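Local structure of luciferase-like monooxygenase (Streptomyces bottropensis, 7BIP) at residues M1-P9 with A32-K41; A183-V193 with L211-F221. The protein probably acts as a monooxygenase of the luciferase-like family, inserting oxygen during biosynthesis of the aromatic polyketide rishirilide. All coordinates share one frame; numbering follows the deposited sequence.

Contact 1 of 2, residues M1-P9 with A32-K41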
loop_
_atom_site.group_PDB
_atom_site.type_symbol
_atom_site.label_atom_id
_atom_site.label_comp_id
_atom_site.label_asym_id
_atom_site.label_seq_id
_atom_site.Cartn_x
_atom_site.Cartn_y
_atom_site.Cartn_z
ATOM N N MET A 1 -19.111 24.015 -3.046
ATOM C CA MET A 1 -17.829 23.533 -3.559
ATOM C C MET A 1 -16.984 22.920 -2.457
ATOM O O MET A 1 -17.000 23.393 -1.322
ATOM C CB MET A 1 -17.024 24.664 -4.206
ATOM C CG MET A 1 -17.726 25.401 -5.316
ATOM S SD MET A 1 -17.998 24.389 -6.776
ATOM C CE MET A 1 -16.378 23.717 -7.104
ATOM N N LYS A 2 -16.226 21.881 -2.801
ATOM C CA LYS A 2 -15.169 21.358 -1.943
ATOM C C LYS A 2 -13.843 21.440 -2.683
ATOM O O LYS A 2 -13.807 21.336 -3.914
ATOM C CB LYS A 2 -15.430 19.890 -1.537
ATOM C CG LYS A 2 -16.710 19.661 -0.721
ATOM C CD LYS A 2 -16.632 20.349 0.627
ATOM C CE LYS A 2 -17.659 19.794 1.595
ATOM N NZ LYS A 2 -17.563 20.481 2.908
ATOM N N PHE A 3 -12.748 21.623 -1.935
ATOM C CA PHE A 3 -11.420 21.754 -2.535
ATOM C C PHE A 3 -10.432 20.882 -1.785
ATOM O O PHE A 3 -10.225 21.072 -0.581
ATOM C CB PHE A 3 -10.921 23.209 -2.526
ATOM C CG PHE A 3 -11.857 24.174 -3.187
ATOM C CD1 PHE A 3 -11.789 24.407 -4.557
ATOM C CD2 PHE A 3 -12.809 24.845 -2.442
ATOM C CE1 PHE A 3 -12.671 25.303 -5.168
ATOM C CE2 PHE A 3 -13.694 25.731 -3.047
ATOM C CZ PHE A 3 -13.619 25.956 -4.409
ATOM N N GLY A 4 -9.811 19.947 -2.502
ATOM C CA GLY A 4 -8.692 19.199 -1.974
ATOM C C GLY A 4 -7.479 19.370 -2.858
ATOM O O GLY A 4 -7.483 20.205 -3.772
ATOM N N ILE A 5 -6.421 18.609 -2.603
ATOM C CA ILE A 5 -5.232 18.708 -3.439
ATOM C C ILE A 5 -4.992 17.368 -4.108
ATOM O O ILE A 5 -5.312 16.306 -3.564
ATOM C CB ILE A 5 -3.974 19.142 -2.662
ATOM C CG1 ILE A 5 -3.643 18.112 -1.574
ATOM C CG2 ILE A 5 -4.160 20.565 -2.090
ATOM C CD1 ILE A 5 -2.200 18.210 -1.052
ATOM N N ASN A 6 -4.440 17.435 -5.314
ATOM C CA ASN A 6 -4.047 16.269 -6.082
ATOM C C ASN A 6 -2.532 16.283 -6.190
ATOM O O ASN A 6 -1.926 17.343 -6.397
ATOM C CB ASN A 6 -4.695 16.296 -7.470
ATOM C CG ASN A 6 -4.686 14.942 -8.158
ATOM O OD1 ASN A 6 -3.991 14.021 -7.739
ATOM N ND2 ASN A 6 -5.458 14.825 -9.240
ATOM N N LEU A 7 -1.923 15.122 -6.008
ATOM C CA LEU A 7 -0.468 14.981 -6.004
ATOM C C LEU A 7 -0.087 14.030 -7.139
ATOM O O LEU A 7 0.290 12.878 -6.929
ATOM C CB LEU A 7 0.039 14.486 -4.633
ATOM C CG LEU A 7 -0.168 15.506 -3.509
ATOM C CD1 LEU A 7 0.124 14.913 -2.122
ATOM C CD2 LEU A 7 0.659 16.795 -3.753
ATOM N N PHE A 8 -0.210 14.534 -8.357
ATOM C CA PHE A 8 0.080 13.773 -9.564
ATOM C C PHE A 8 1.536 14.025 -9.915
ATOM O O PHE A 8 1.882 15.147 -10.301
ATOM C CB PHE A 8 -0.837 14.245 -10.687
ATOM C CG PHE A 8 -0.830 13.388 -11.932
ATOM C CD1 PHE A 8 -2.028 12.965 -12.488
ATOM C CD2 PHE A 8 0.347 13.059 -12.582
ATOM C CE1 PHE A 8 -2.050 12.196 -13.640
ATOM C CE2 PHE A 8 0.328 12.294 -13.738
ATOM C CZ PHE A 8 -0.873 11.866 -14.262
ATOM N N PRO A 9 2.425 13.027 -9.824
ATOM C CA PRO A 9 3.839 13.273 -10.156
ATOM C C PRO A 9 4.069 13.290 -11.664
ATOM O O PRO A 9 3.661 12.378 -12.383
ATOM C CB PRO A 9 4.566 12.097 -9.495
ATOM C CG PRO A 9 3.561 11.006 -9.483
ATOM C CD PRO A 9 2.198 11.660 -9.331
ATOM N N ALA A 32 -2.264 20.126 3.779
ATOM C CA ALA A 32 -3.689 20.039 3.457
ATOM C C ALA A 32 -4.519 19.821 4.722
ATOM O O ALA A 32 -5.559 20.465 4.927
ATOM C CB ALA A 32 -3.924 18.904 2.455
ATOM N N ASP A 33 -4.073 18.896 5.570
ATOM C CA ASP A 33 -4.722 18.643 6.857
ATOM C C ASP A 33 -4.784 19.910 7.708
ATOM O O ASP A 33 -5.850 20.298 8.197
ATOM C CB ASP A 33 -3.949 17.534 7.576
ATOM C CG ASP A 33 -4.800 16.738 8.551
ATOM O OD1 ASP A 33 -5.983 16.495 8.254
ATOM O OD2 ASP A 33 -4.257 16.332 9.600
ATOM N N GLU A 34 -3.645 20.578 7.874
ATOM C CA GLU A 34 -3.562 21.723 8.777
ATOM C C GLU A 34 -4.398 22.892 8.278
ATOM O O GLU A 34 -5.047 23.580 9.074
ATOM C CB GLU A 34 -2.106 22.155 8.934
ATOM C CG GLU A 34 -1.195 21.096 9.547
ATOM C CD GLU A 34 0.284 21.384 9.312
ATOM O OE1 GLU A 34 0.610 22.483 8.804
ATOM O OE2 GLU A 34 1.119 20.514 9.643
ATOM N N LEU A 35 -4.402 23.125 6.962
ATOM C CA LEU A 35 -5.040 24.310 6.400
ATOM C C LEU A 35 -6.532 24.135 6.161
ATOM O O LEU A 35 -7.198 25.119 5.828
ATOM C CB LEU A 35 -4.361 24.712 5.081
ATOM C CG LEU A 35 -2.910 25.199 5.172
ATOM C CD1 LEU A 35 -2.356 25.487 3.781
ATOM C CD2 LEU A 35 -2.826 26.443 6.054
ATOM N N GLY A 36 -7.073 22.928 6.315
ATOM C CA GLY A 36 -8.505 22.733 6.196
ATOM C C GLY A 36 -8.999 22.322 4.829
ATOM O O GLY A 36 -10.189 22.491 4.542
ATOM N N PHE A 37 -8.125 21.801 3.974
ATOM C CA PHE A 37 -8.552 21.269 2.691
ATOM C C PHE A 37 -9.388 20.004 2.879
ATOM O O PHE A 37 -9.350 19.344 3.925
ATOM C CB PHE A 37 -7.337 20.988 1.805
ATOM C CG PHE A 37 -6.714 22.237 1.234
ATOM C CD1 PHE A 37 -7.153 22.744 0.022
ATOM C CD2 PHE A 37 -5.714 22.919 1.924
ATOM C CE1 PHE A 37 -6.601 23.898 -0.515
ATOM C CE2 PHE A 37 -5.147 24.088 1.382
ATOM C CZ PHE A 37 -5.601 24.570 0.162
ATOM N N HIS A 38 -10.166 19.678 1.845
ATOM C CA HIS A 38 -11.146 18.596 1.948
ATOM C C HIS A 38 -10.503 17.215 1.811
ATOM O O HIS A 38 -10.909 16.273 2.503
ATOM C CB HIS A 38 -12.229 18.798 0.881
ATOM C CG HIS A 38 -13.204 17.667 0.775
ATOM N ND1 HIS A 38 -13.168 16.747 -0.251
ATOM C CD2 HIS A 38 -14.246 17.312 1.564
ATOM C CE1 HIS A 38 -14.146 15.873 -0.091
ATOM N NE2 HIS A 38 -14.813 16.192 1.004
ATOM N N HIS A 39 -9.511 17.066 0.938
ATOM C CA HIS A 39 -8.972 15.740 0.645
ATOM C C HIS A 39 -7.552 15.853 0.103
ATOM O O HIS A 39 -7.080 16.936 -0.248
ATOM C CB HIS A 39 -9.859 14.992 -0.358
ATOM C CG HIS A 39 -9.878 15.614 -1.719
ATOM N ND1 HIS A 39 -10.922 16.397 -2.159
ATOM C CD2 HIS A 39 -8.988 15.562 -2.741
ATOM C CE1 HIS A 39 -10.673 16.808 -3.391
ATOM N NE2 HIS A 39 -9.507 16.315 -3.767
ATOM N N VAL A 40 -6.887 14.696 0.043
ATOM C CA VAL A 40 -5.624 14.489 -0.662
ATOM C C VAL A 40 -5.851 13.361 -1.666
ATOM O O VAL A 40 -6.321 12.278 -1.293
ATOM C CB VAL A 40 -4.477 14.122 0.304
ATOM C CG1 VAL A 40 -3.210 13.787 -0.474
ATOM C CG2 VAL A 40 -4.209 15.274 1.291
ATOM N N LYS A 41 -5.530 13.614 -2.931
ATOM C CA LYS A 41 -5.745 12.656 -4.009
ATOM C C LYS A 41 -4.400 12.302 -4.638
ATOM O O LYS A 41 -3.482 13.119 -4.645
ATOM C CB LYS A 41 -6.697 13.260 -5.071
ATOM C CG LYS A 41 -6.930 12.415 -6.323
ATOM C CD LYS A 41 -7.965 13.093 -7.229
ATOM C CE LYS A 41 -9.373 12.995 -6.655
ATOM N NZ LYS A 41 -10.292 13.918 -7.420
#

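Contact 2 of 2, residues A183-V193 with L211-F221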
loop_
_atom_site.group_PDB
_atom_site.type_symbol
_atom_site.label_atom_id
_atom_site.label_comp_id
_atom_site.label_asym_id
_atom_site.label_seq_id
_atom_site.Cartn_x
_atom_site.Cartn_y
_atom_site.Cartn_z
ATOM N N ALA A 183 -20.917 7.923 -17.869
ATOM C CA ALA A 183 -21.451 8.700 -16.756
ATOM C C ALA A 183 -22.883 8.294 -16.445
ATOM O O ALA A 183 -23.289 8.270 -15.278
ATOM C CB ALA A 183 -21.368 10.194 -17.066
ATOM N N GLU A 184 -23.664 7.975 -17.478
ATOM C CA GLU A 184 -25.010 7.461 -17.257
ATOM C C GLU A 184 -24.977 6.138 -16.500
ATOM O O GLU A 184 -25.778 5.914 -15.585
ATOM C CB GLU A 184 -25.720 7.294 -18.599
ATOM C CG GLU A 184 -27.221 7.503 -18.542
ATOM C CD GLU A 184 -27.808 7.898 -19.886
ATOM O OE1 GLU A 184 -28.898 7.389 -20.232
ATOM O OE2 GLU A 184 -27.182 8.716 -20.593
ATOM N N ALA A 185 -24.058 5.246 -16.875
ATOM C CA ALA A 185 -23.971 3.947 -16.217
ATOM C C ALA A 185 -23.569 4.095 -14.754
ATOM O O ALA A 185 -24.056 3.357 -13.889
ATOM C CB ALA A 185 -22.982 3.052 -16.964
ATOM N N ALA A 186 -22.693 5.055 -14.457
ATOM C CA ALA A 186 -22.295 5.291 -13.072
ATOM C C ALA A 186 -23.492 5.704 -12.228
ATOM O O ALA A 186 -23.705 5.182 -11.127
ATOM C CB ALA A 186 -21.205 6.363 -13.025
ATOM N N ALA A 187 -24.290 6.649 -12.731
ATOM C CA ALA A 187 -25.476 7.069 -11.997
ATOM C C ALA A 187 -26.444 5.908 -11.819
ATOM O O ALA A 187 -27.000 5.720 -10.730
ATOM C CB ALA A 187 -26.156 8.235 -12.716
ATOM N N ARG A 188 -26.642 5.110 -12.876
ATOM C CA ARG A 188 -27.506 3.935 -12.776
ATOM C C ARG A 188 -27.053 3.009 -11.654
ATOM O O ARG A 188 -27.879 2.364 -10.997
ATOM C CB ARG A 188 -27.525 3.173 -14.105
ATOM C CG ARG A 188 -28.412 3.775 -15.188
ATOM C CD ARG A 188 -28.732 2.739 -16.268
ATOM N NE ARG A 188 -27.583 2.474 -17.129
ATOM C CZ ARG A 188 -27.241 3.218 -18.177
ATOM N NH1 ARG A 188 -27.968 4.278 -18.511
ATOM N NH2 ARG A 188 -26.169 2.900 -18.893
ATOM N N ALA A 189 -25.743 2.920 -11.430
ATOM C CA ALA A 189 -25.178 2.070 -10.395
ATOM C C ALA A 189 -25.069 2.772 -9.048
ATOM O O ALA A 189 -24.606 2.157 -8.082
ATOM C CB ALA A 189 -23.798 1.569 -10.832
ATOM N N GLY A 190 -25.483 4.036 -8.958
ATOM C CA GLY A 190 -25.342 4.797 -7.733
ATOM C C GLY A 190 -23.948 5.314 -7.469
ATOM O O GLY A 190 -23.661 5.736 -6.340
ATOM N N HIS A 191 -23.075 5.299 -8.469
ATOM C CA HIS A 191 -21.695 5.717 -8.265
ATOM C C HIS A 191 -21.543 7.219 -8.478
ATOM O O HIS A 191 -22.347 7.869 -9.153
ATOM C CB HIS A 191 -20.750 4.976 -9.215
ATOM C CG HIS A 191 -20.745 3.492 -9.033
ATOM N ND1 HIS A 191 -21.024 2.888 -7.827
ATOM C CD2 HIS A 191 -20.478 2.490 -9.906
ATOM C CE1 HIS A 191 -20.931 1.575 -7.963
ATOM N NE2 HIS A 191 -20.594 1.310 -9.214
ATOM N N GLY A 192 -20.479 7.763 -7.902
ATOM C CA GLY A 192 -20.039 9.096 -8.248
ATOM C C GLY A 192 -19.314 9.096 -9.578
ATOM O O GLY A 192 -19.135 8.070 -10.228
ATOM N N VAL A 193 -18.875 10.280 -9.992
ATOM C CA VAL A 193 -18.237 10.429 -11.292
ATOM C C VAL A 193 -17.050 11.385 -11.176
ATOM O O VAL A 193 -17.042 12.309 -10.357
ATOM C CB VAL A 193 -19.277 10.885 -12.356
ATOM C CG1 VAL A 193 -19.665 12.356 -12.189
ATOM C CG2 VAL A 193 -18.793 10.590 -13.754
ATOM N N LEU A 211 -26.622 14.627 -18.186
ATOM C CA LEU A 211 -26.954 13.212 -18.338
ATOM C C LEU A 211 -26.771 12.456 -17.029
ATOM O O LEU A 211 -27.580 11.584 -16.690
ATOM C CB LEU A 211 -26.098 12.580 -19.432
ATOM C CG LEU A 211 -26.201 13.181 -20.831
ATOM C CD1 LEU A 211 -25.210 12.502 -21.757
ATOM C CD2 LEU A 211 -27.618 13.063 -21.367
ATOM N N TYR A 212 -25.705 12.769 -16.285
ATOM C CA TYR A 212 -25.465 12.094 -15.015
ATOM C C TYR A 212 -26.561 12.425 -14.013
ATOM O O TYR A 212 -27.145 11.526 -13.397
ATOM C CB TYR A 212 -24.086 12.480 -14.467
ATOM C CG TYR A 212 -23.806 11.958 -13.079
ATOM C CD1 TYR A 212 -23.508 10.612 -12.872
ATOM C CD2 TYR A 212 -23.838 12.805 -11.970
ATOM C CE1 TYR A 212 -23.249 10.131 -11.605
ATOM C CE2 TYR A 212 -23.593 12.330 -10.700
ATOM C CZ TYR A 212 -23.288 10.990 -10.522
ATOM O OH TYR A 212 -23.041 10.504 -9.262
ATOM N N ARG A 213 -26.864 13.716 -13.843
ATOM C CA ARG A 213 -27.886 14.105 -12.879
ATOM C C ARG A 213 -29.255 13.560 -13.273
ATOM O O ARG A 213 -30.042 13.158 -12.406
ATOM C CB ARG A 213 -27.911 15.628 -12.738
ATOM C CG ARG A 213 -26.754 16.185 -11.903
ATOM C CD ARG A 213 -26.495 17.673 -12.149
ATOM N NE ARG A 213 -25.547 18.228 -11.181
ATOM C CZ ARG A 213 -24.633 19.153 -11.465
ATOM N NH1 ARG A 213 -24.530 19.638 -12.698
ATOM N NH2 ARG A 213 -23.813 19.591 -10.517
ATOM N N ASP A 214 -29.551 13.521 -14.574
ATOM C CA ASP A 214 -30.819 12.959 -15.033
ATOM C C ASP A 214 -30.906 11.470 -14.723
ATOM O O ASP A 214 -31.898 10.998 -14.154
ATOM C CB ASP A 214 -30.985 13.195 -16.533
ATOM C CG ASP A 214 -31.586 14.547 -16.849
ATOM O OD1 ASP A 214 -31.778 14.840 -18.047
ATOM O OD2 ASP A 214 -31.858 15.320 -15.902
ATOM N N ALA A 215 -29.878 10.711 -15.105
ATOM C CA ALA A 215 -29.878 9.279 -14.825
ATOM C C ALA A 215 -29.918 9.010 -13.326
ATOM O O ALA A 215 -30.568 8.059 -12.877
ATOM C CB ALA A 215 -28.651 8.622 -15.459
ATOM N N ALA A 216 -29.235 9.841 -12.532
ATOM C CA ALA A 216 -29.237 9.653 -11.083
ATOM C C ALA A 216 -30.644 9.786 -10.512
ATOM O O ALA A 216 -31.068 8.979 -9.676
ATOM C CB ALA A 216 -28.295 10.659 -10.421
ATOM N N SER A 217 -31.378 10.814 -10.943
ATOM C CA SER A 217 -32.735 11.011 -10.446
ATOM C C SER A 217 -33.641 9.860 -10.857
ATOM O O SER A 217 -34.465 9.393 -10.061
ATOM C CB SER A 217 -33.290 12.339 -10.953
ATOM O OG SER A 217 -34.513 12.652 -10.313
ATOM N N ALA A 218 -33.496 9.386 -12.096
ATOM C CA ALA A 218 -34.275 8.241 -12.550
ATOM C C ALA A 218 -34.003 7.009 -11.699
ATOM O O ALA A 218 -34.912 6.207 -11.453
ATOM C CB ALA A 218 -33.971 7.955 -14.021
ATOM N N ALA A 219 -32.769 6.841 -11.235
ATOM C CA ALA A 219 -32.423 5.754 -10.332
ATOM C C ALA A 219 -32.722 6.079 -8.873
ATOM O O ALA A 219 -32.262 5.346 -7.990
ATOM C CB ALA A 219 -30.943 5.391 -10.484
ATOM N N GLY A 220 -33.464 7.151 -8.605
ATOM C CA GLY A 220 -33.824 7.499 -7.238
ATOM C C GLY A 220 -32.630 7.829 -6.373
ATOM O O GLY A 220 -32.560 7.399 -5.214
ATOM N N PHE A 221 -31.687 8.596 -6.912
ATOM C CA PHE A 221 -30.387 8.799 -6.286
ATOM C C PHE A 221 -30.018 10.264 -6.458
ATOM O O PHE A 221 -29.996 10.775 -7.583
ATOM C CB PHE A 221 -29.358 7.836 -6.910
ATOM C CG PHE A 221 -27.928 8.308 -6.878
ATOM C CD1 PHE A 221 -27.355 8.833 -5.728
ATOM C CD2 PHE A 221 -27.133 8.163 -8.006
ATOM C CE1 PHE A 221 -26.029 9.246 -5.724
ATOM C CE2 PHE A 221 -25.814 8.565 -8.005
ATOM C CZ PHE A 221 -25.260 9.107 -6.864
#

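Contact 1 of 2, residues M1-P9 with A32-K41
Ile-5 and Asn-6 pair with Val-40 and Lys-41 as parallel neighbours, and strands 2-6 and 39-41 cross at 33°. Four backbone hydrogen bonds join the segments: His-38 N to Phe-3 O, Ile-5 N to His-39 O, Lys-41 N to Ile-5 O (2.8 Å) and Leu-7 N to Lys-41 O. The first is nearly straight, 170° at the hydrogen.

The His-39 imidazole lies flat against the backbone of Gly-4. Gly-4 CA sits over the centre of the His-39 ring, 3.4 Å from the centroid, in a CH-pi contact. CG of His-39 stands between the backbone N and the carbonyl carbon (chi1 66°), which folds the ring over Gly-4. His-39 ND1 and His-38 ND1 share a 3.0 Å hydrogen bond at the ring edge. His-39 NE2 bonds Ser-322 OG on strand 320-324, so the ring is held at both nitrogens. The His-38 ring carries Lys-2 CB over one face, 3.9 Å from His-38 CG. His-38 NE2 is hydrogen-bonded to Glu-226 OE2.

The face with Ile-5 and Val-40 is apolar. Ile-5 CG1 lies alongside Val-40 CG2 at 4.1 Å, and Ile-5 CD1 meets Ala-32 CB of helix 18-35 at 4.0 Å. Ile-5 CG2 lies over one face of the Phe-37 ring, offset toward its rim. Leu-7 CD1 touches Val-40 CG1 at 3.9 Å.

This is the first beta-alpha-beta unit of the TIM barrel. Its chemistry divides by face: aliphatic groups seat the helix, while on the other face the aliphatic part of Lys-41 crosses the Asn-6 side chain and Lys-41 NZ is hydrogen-bonded to Ser-322 OG.

Contact 2 of 2, residues A183-V193 with L211-F221
Tyr-212 reaches from helix 202-218 to the turn after helix 180-188, where Tyr-212 OH donates a 2.7 Å hydrogen bond to His-191 O. The ring lies between helix and strand. Val-193 CG1 sits over the centre of one face of the Tyr-212 ring, 4.0 Å from the centroid and 2° off the ring normal, in a CH-pi contact. At the ring edge, in plane, Ala-183 O comes within 3.4 Å of Tyr-212 CD1. CG of Tyr-212 is anti to the backbone N (chi1 173°), which carries the ring across toward Val-193.

Beside the ring, Ala-187 CB fits closely against the second helix. Ala-187 CB lies 3.5 Å from Tyr-212 O and also touches Ala-215 CB. Ala-215 CB also takes Glu-184 CG at 3.6 Å, at a more open margin.

The helix segments run roughly parallel, 27° between their N-to-C directions, with axes 7.9 Å apart. Small alanines at the interface permit this approach. The helices are neighbours on the outer layer of the TIM barrel, and strand 192-195 lies between them in the chain.

Both helices end in Schellman motifs, with Gly-190 and Gly-220 at positive phi. The second turn leads into Phe-221, whose ring packs on the Gly-190 turn of the first helix. Gly-190 CA lies off-centre over the Phe-221 ring, 4.2 Å from its centroid, and His-191 O lies at the ring edge, near its plane. Further out, backbone hydrogen bonds tie Gly-192 to Ile-172 and Val-174, and Val-193 to Asp-227 and His-229. Pro-223 and Ile-228 also touch the Tyr-212 side chain.

How the contacts relate
From the N terminus, strand 2-6 leads into helix 18-35, and contact 1 closes this excursion when strand 39-42 returns beside the first strand. The chain then builds several further strands and helices before contact 2 opens at residue 183. Contact 2 closes a shorter loop, bringing helix 202-218 against helix 180-188. The two contacts therefore follow in series, neither nested nor crossed. Both reach the same parallel barrel sheet. Contact 1 joins two adjacent strands and the end of the helix between them, whereas contact 2 mainly joins two outer helices and takes in the start of strand 192-195. Their centres are 25 Å apart and their nearest atoms about 8 Å apart, without touching.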